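Local coordinates for armadillo repeat protein arm00016 (Synthetic construct, PDB 4D4E) that serves as a computationally designed armadillo repeat scaffold for modular peptide recognition and probably binds peptides in an extended conformation, at residues Asn211-Met214 and Lys215-Leu218; Asn235-Val238 and Gln239-Gln243. One frame throughout, in Å; residues are numbered along the deposited sequence.

How the contacts relate
Contact 1 (Asn211-Leu218) and contact 2 (Asn235-Gln243) follow one another along the chain, each at the N-terminal start of a helix. The first opens helix 212-221 and the second helix 236-248, with the short helix 223-229 between them. Their centres lie about 22 Å apart and their nearest atoms about 11 Å, so they do not touch. The evidence for a link is indirect: Phe249, just past the end of helix 236-248, packs on Lys215 and Leu218 of contact 1. Both contacts thus belong to the C-terminal end of the stacked helices of an armadillo array, where an asparagine side chain caps the start of each helix.

Contact 1 of 2, residues Asn211-Met214 and Lys215-Leu218; sequences NNEM and KQKL
Lys215 folds its chain back past the carbonyl of Asn211. Its CB is 3.8 Å and its CG 3.4 Å from Asn211 O, CG standing beside the backbone N (chi1 -63°). CD draws off, 4.3 Å from Asn212 CG; the bend about the CD-CE bond (chi4 52°) then swings NZ back to the C-terminal end of helix 194-208, where it donates to Ala208 O and, weakly, to Gly210 O in the link that follows. Asn211 O accepts from Lys215 N at 3.0 Å. On the outer side, Glu213 OE2 sits 2.9 Å from Gln216 NE2, but the N-H angle is too poor for a hydrogen bond; the two flat groups are merely close, their planes 84° apart. Glu213 and Lys217 run side by side: Glu213 OE2 is 3.7 Å from Lys217 CE yet 4.6 Å from Lys217 NZ, too far for a salt bridge, though the charges probably attract weakly. Inward, Met214 packs on Ile173 and Ile177, and Leu218 on Ile204 and Ile207. Asn211 OD1, its position less certain, accepts from Met214 N, and Asn211 N makes a weak hydrogen bond to Met214 SD (3.7 Å), the reciprocal pattern of a capping box.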
loop_
_atom_site.group_PDB
_atom_site.type_symbol
_atom_site.label_atom_id
_atom_site.label_comp_id
_atom_site.label_asym_id
_atom_site.label_seq_id
_atom_site.Cartn_x
_atom_site.Cartn_y
_atom_site.Cartn_z
ATOM N N ASN A 211 18.763 1.151 13.903
ATOM C CA ASN A 211 19.586 1.139 15.121
ATOM C C ASN A 211 19.470 -0.173 15.897
ATOM O O ASN A 211 18.929 -1.156 15.379
ATOM C CB ASN A 211 19.361 2.403 15.990
ATOM C CG ASN A 211 18.063 2.371 16.777
ATOM O OD1 ASN A 211 17.658 1.326 17.262
ATOM N ND2 ASN A 211 17.423 3.534 16.942
ATOM N N ASN A 212 20.003 -0.197 17.119
ATOM C CA ASN A 212 20.180 -1.448 17.857
ATOM C C ASN A 212 19.052 -1.690 18.822
ATOM O O ASN A 212 18.749 -2.848 19.196
ATOM C CB ASN A 212 21.541 -1.469 18.534
ATOM C CG ASN A 212 22.664 -1.442 17.522
ATOM O OD1 ASN A 212 22.644 -0.645 16.578
ATOM N ND2 ASN A 212 23.627 -2.331 17.690
ATOM N N GLU A 213 18.425 -0.585 19.209
ATOM C CA GLU A 213 17.064 -0.614 19.687
ATOM C C GLU A 213 16.205 -1.378 18.676
ATOM O O GLU A 213 15.406 -2.224 19.048
ATOM C CB GLU A 213 16.530 0.817 19.803
ATOM C CG GLU A 213 15.208 0.929 20.537
ATOM C CD GLU A 213 15.330 0.481 21.976
ATOM O OE1 GLU A 213 15.840 1.262 22.799
ATOM O OE2 GLU A 213 14.922 -0.660 22.272
ATOM N N MET A 214 16.347 -1.070 17.397
ATOM C CA MET A 214 15.437 -1.698 16.401
ATOM C C MET A 214 15.793 -3.159 16.142
ATOM O O MET A 214 14.910 -4.001 16.141
ATOM C CB MET A 214 15.342 -0.873 15.132
ATOM C CG MET A 214 14.735 0.497 15.411
ATOM S SD MET A 214 15.116 1.401 13.950
ATOM C CE MET A 214 14.371 3.022 14.327
ATOM N N LYS A 215 17.093 -3.450 16.029
ATOM C CA LYS A 215 17.565 -4.828 15.959
ATOM C C LYS A 215 17.096 -5.616 17.195
ATOM O O LYS A 215 16.719 -6.777 17.080
ATOM C CB LYS A 215 19.071 -4.909 15.824
ATOM C CG LYS A 215 19.696 -4.316 14.571
ATOM C CD LYS A 215 21.229 -4.401 14.720
ATOM C CE LYS A 215 21.986 -4.144 13.422
ATOM N NZ LYS A 215 21.580 -2.876 12.757
ATOM N N GLN A 216 17.099 -4.988 18.369
ATOM C CA GLN A 216 16.760 -5.681 19.618
ATOM C C GLN A 216 15.286 -5.941 19.682
ATOM O O GLN A 216 14.845 -7.006 20.114
ATOM C CB GLN A 216 17.252 -4.870 20.832
ATOM C CG GLN A 216 16.545 -5.136 22.163
ATOM C CD GLN A 216 16.676 -3.955 23.135
ATOM O OE1 GLN A 216 17.771 -3.665 23.634
ATOM N NE2 GLN A 216 15.560 -3.259 23.396
ATOM N N LYS A 217 14.513 -4.967 19.225
ATOM C CA LYS A 217 13.048 -5.127 19.117
ATOM C C LYS A 217 12.653 -6.336 18.194
ATOM O O LYS A 217 11.732 -7.158 18.551
ATOM C CB LYS A 217 12.411 -3.834 18.614
ATOM C CG LYS A 217 12.378 -2.665 19.605
ATOM C CD LYS A 217 11.279 -2.813 20.648
ATOM C CE LYS A 217 11.451 -1.804 21.790
ATOM N NZ LYS A 217 10.365 -0.776 21.807
ATOM N N LEU A 218 13.368 -6.455 17.066
ATOM C CA LEU A 218 13.179 -7.634 16.147
ATOM C C LEU A 218 13.482 -9.020 16.803
ATOM O O LEU A 218 12.622 -9.948 16.770
ATOM C CB LEU A 218 13.957 -7.422 14.847
ATOM C CG LEU A 218 13.294 -6.329 14.001
ATOM C CD1 LEU A 218 14.312 -5.867 12.999
ATOM C CD2 LEU A 218 12.097 -6.907 13.240
#

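Contact 2 of 2, residues Asn235-Val238 and Gln239-Gln243; sequences NEEV and QKNAQ
The amide of Asn241 lies with one face on the backbone carbonyl of Glu237: Glu237 O is 3.2 Å from Asn241 CG, almost directly over it. Beyond the far end of the amide comes the carboxylate of Glu237, its OE2 3.7 Å from both OD1 and ND2 of Asn241, with the two planes 79° apart. A first torsion of -63°, which sets CG beside the backbone N, brings the amide back over this carbonyl. The same Glu237 O accepts a nearly straight bond from Asn241 N (175°), while Asn241 ND2 has its hydrogen bond outside the two segments. An alanine here removes the amide, which would probably leave the partner of ND2 without its mate and open a gap over Glu237 O. Asn235 N-caps helix 236-248, its OD1 accepting from Val238 N at 3.0 Å and weakly from Glu237 N; in the armadillo stack this helix packs on helix 194-208, Val238 meeting Ile197 and Asn241 meeting Val201. Gln239 lays CG 3.3 Å from Asn235 O, and its NE2 hydrogen-bonds His233 O, just before the helix. Lys240 extends alongside Glu236, NZ 4.0 Å from Glu236 OE1, beyond a salt bridge, though some attraction is likely.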
loop_
_atom_site.group_PDB
_atom_site.type_symbol
_atom_site.label_atom_id
_atom_site.label_comp_id
_atom_site.label_asym_id
_atom_site.label_seq_id
_atom_site.Cartn_x
_atom_site.Cartn_y
_atom_site.Cartn_z
ATOM N N ASN A 235 11.100 -22.513 -1.706
ATOM C CA ASN A 235 11.532 -21.571 -2.722
ATOM C C ASN A 235 12.927 -21.007 -2.410
ATOM O O ASN A 235 13.193 -20.493 -1.301
ATOM C CB ASN A 235 10.481 -20.442 -2.858
ATOM C CG ASN A 235 10.844 -19.419 -3.927
ATOM O OD1 ASN A 235 11.742 -18.604 -3.741
ATOM N ND2 ASN A 235 10.180 -19.491 -5.074
ATOM N N GLU A 236 13.827 -21.051 -3.388
ATOM C CA GLU A 236 15.202 -20.609 -3.066
ATOM C C GLU A 236 15.335 -19.078 -2.961
ATOM O O GLU A 236 16.148 -18.577 -2.259
ATOM C CB GLU A 236 16.273 -21.263 -3.958
ATOM C CG GLU A 236 16.739 -20.518 -5.198
ATOM C CD GLU A 236 18.052 -21.099 -5.693
ATOM O OE1 GLU A 236 18.992 -21.250 -4.868
ATOM O OE2 GLU A 236 18.133 -21.454 -6.889
ATOM N N GLU A 237 14.476 -18.369 -3.649
ATOM C CA GLU A 237 14.472 -16.904 -3.568
ATOM C C GLU A 237 14.143 -16.484 -2.126
ATOM O O GLU A 237 14.824 -15.651 -1.566
ATOM C CB GLU A 237 13.488 -16.334 -4.610
ATOM C CG GLU A 237 13.295 -14.828 -4.595
ATOM C CD GLU A 237 14.533 -14.054 -5.029
ATOM O OE1 GLU A 237 15.565 -14.682 -5.381
ATOM O OE2 GLU A 237 14.461 -12.800 -5.018
ATOM N N VAL A 238 13.088 -17.057 -1.554
ATOM C CA VAL A 238 12.753 -16.886 -0.132
ATOM C C VAL A 238 13.940 -17.217 0.793
ATOM O O VAL A 238 14.230 -16.421 1.683
ATOM C CB VAL A 238 11.526 -17.744 0.276
ATOM C CG1 VAL A 238 11.244 -17.673 1.776
ATOM C CG2 VAL A 238 10.279 -17.372 -0.526
ATOM N N GLN A 239 14.607 -18.382 0.621
ATOM C CA GLN A 239 15.785 -18.723 1.454
ATOM C C GLN A 239 16.823 -17.604 1.409
ATOM O O GLN A 239 17.410 -17.247 2.421
ATOM C CB GLN A 239 16.503 -20.047 1.006
ATOM C CG GLN A 239 15.589 -21.238 0.867
ATOM C CD GLN A 239 16.350 -22.514 0.537
ATOM O OE1 GLN A 239 17.543 -22.485 0.254
ATOM N NE2 GLN A 239 15.675 -23.644 0.643
ATOM N N LYS A 240 17.048 -17.096 0.204
ATOM C CA LYS A 240 18.097 -16.149 -0.060
ATOM C C LYS A 240 17.786 -14.786 0.557
ATOM O O LYS A 240 18.627 -14.185 1.219
ATOM C CB LYS A 240 18.213 -15.980 -1.565
ATOM C CG LYS A 240 19.167 -16.970 -2.191
ATOM C CD LYS A 240 19.031 -16.936 -3.696
ATOM C CE LYS A 240 20.248 -17.587 -4.321
ATOM N NZ LYS A 240 20.152 -17.514 -5.802
ATOM N N ASN A 241 16.553 -14.323 0.349
ATOM C CA ASN A 241 16.073 -13.107 1.012
ATOM C C ASN A 241 16.175 -13.187 2.514
ATOM O O ASN A 241 16.566 -12.210 3.143
ATOM C CB ASN A 241 14.656 -12.812 0.579
ATOM C CG ASN A 241 14.589 -12.528 -0.919
ATOM O OD1 ASN A 241 15.628 -12.474 -1.565
ATOM N ND2 ASN A 241 13.403 -12.396 -1.464
ATOM N N ALA A 242 15.883 -14.373 3.069
ATOM C CA ALA A 242 15.856 -14.617 4.518
ATOM C C ALA A 242 17.241 -14.570 5.071
ATOM O O ALA A 242 17.477 -14.127 6.199
ATOM C CB ALA A 242 15.288 -15.979 4.807
ATOM N N GLN A 243 18.169 -15.073 4.279
ATOM C CA GLN A 243 19.533 -15.050 4.704
ATOM C C GLN A 243 20.104 -13.627 4.647
ATOM O O GLN A 243 20.799 -13.199 5.560
ATOM C CB GLN A 243 20.368 -15.997 3.872
ATOM C CG GLN A 243 21.521 -16.439 4.730
ATOM C CD GLN A 243 22.730 -16.704 3.909
ATOM O OE1 GLN A 243 22.805 -17.716 3.220
ATOM N NE2 GLN A 243 23.695 -15.798 3.970
#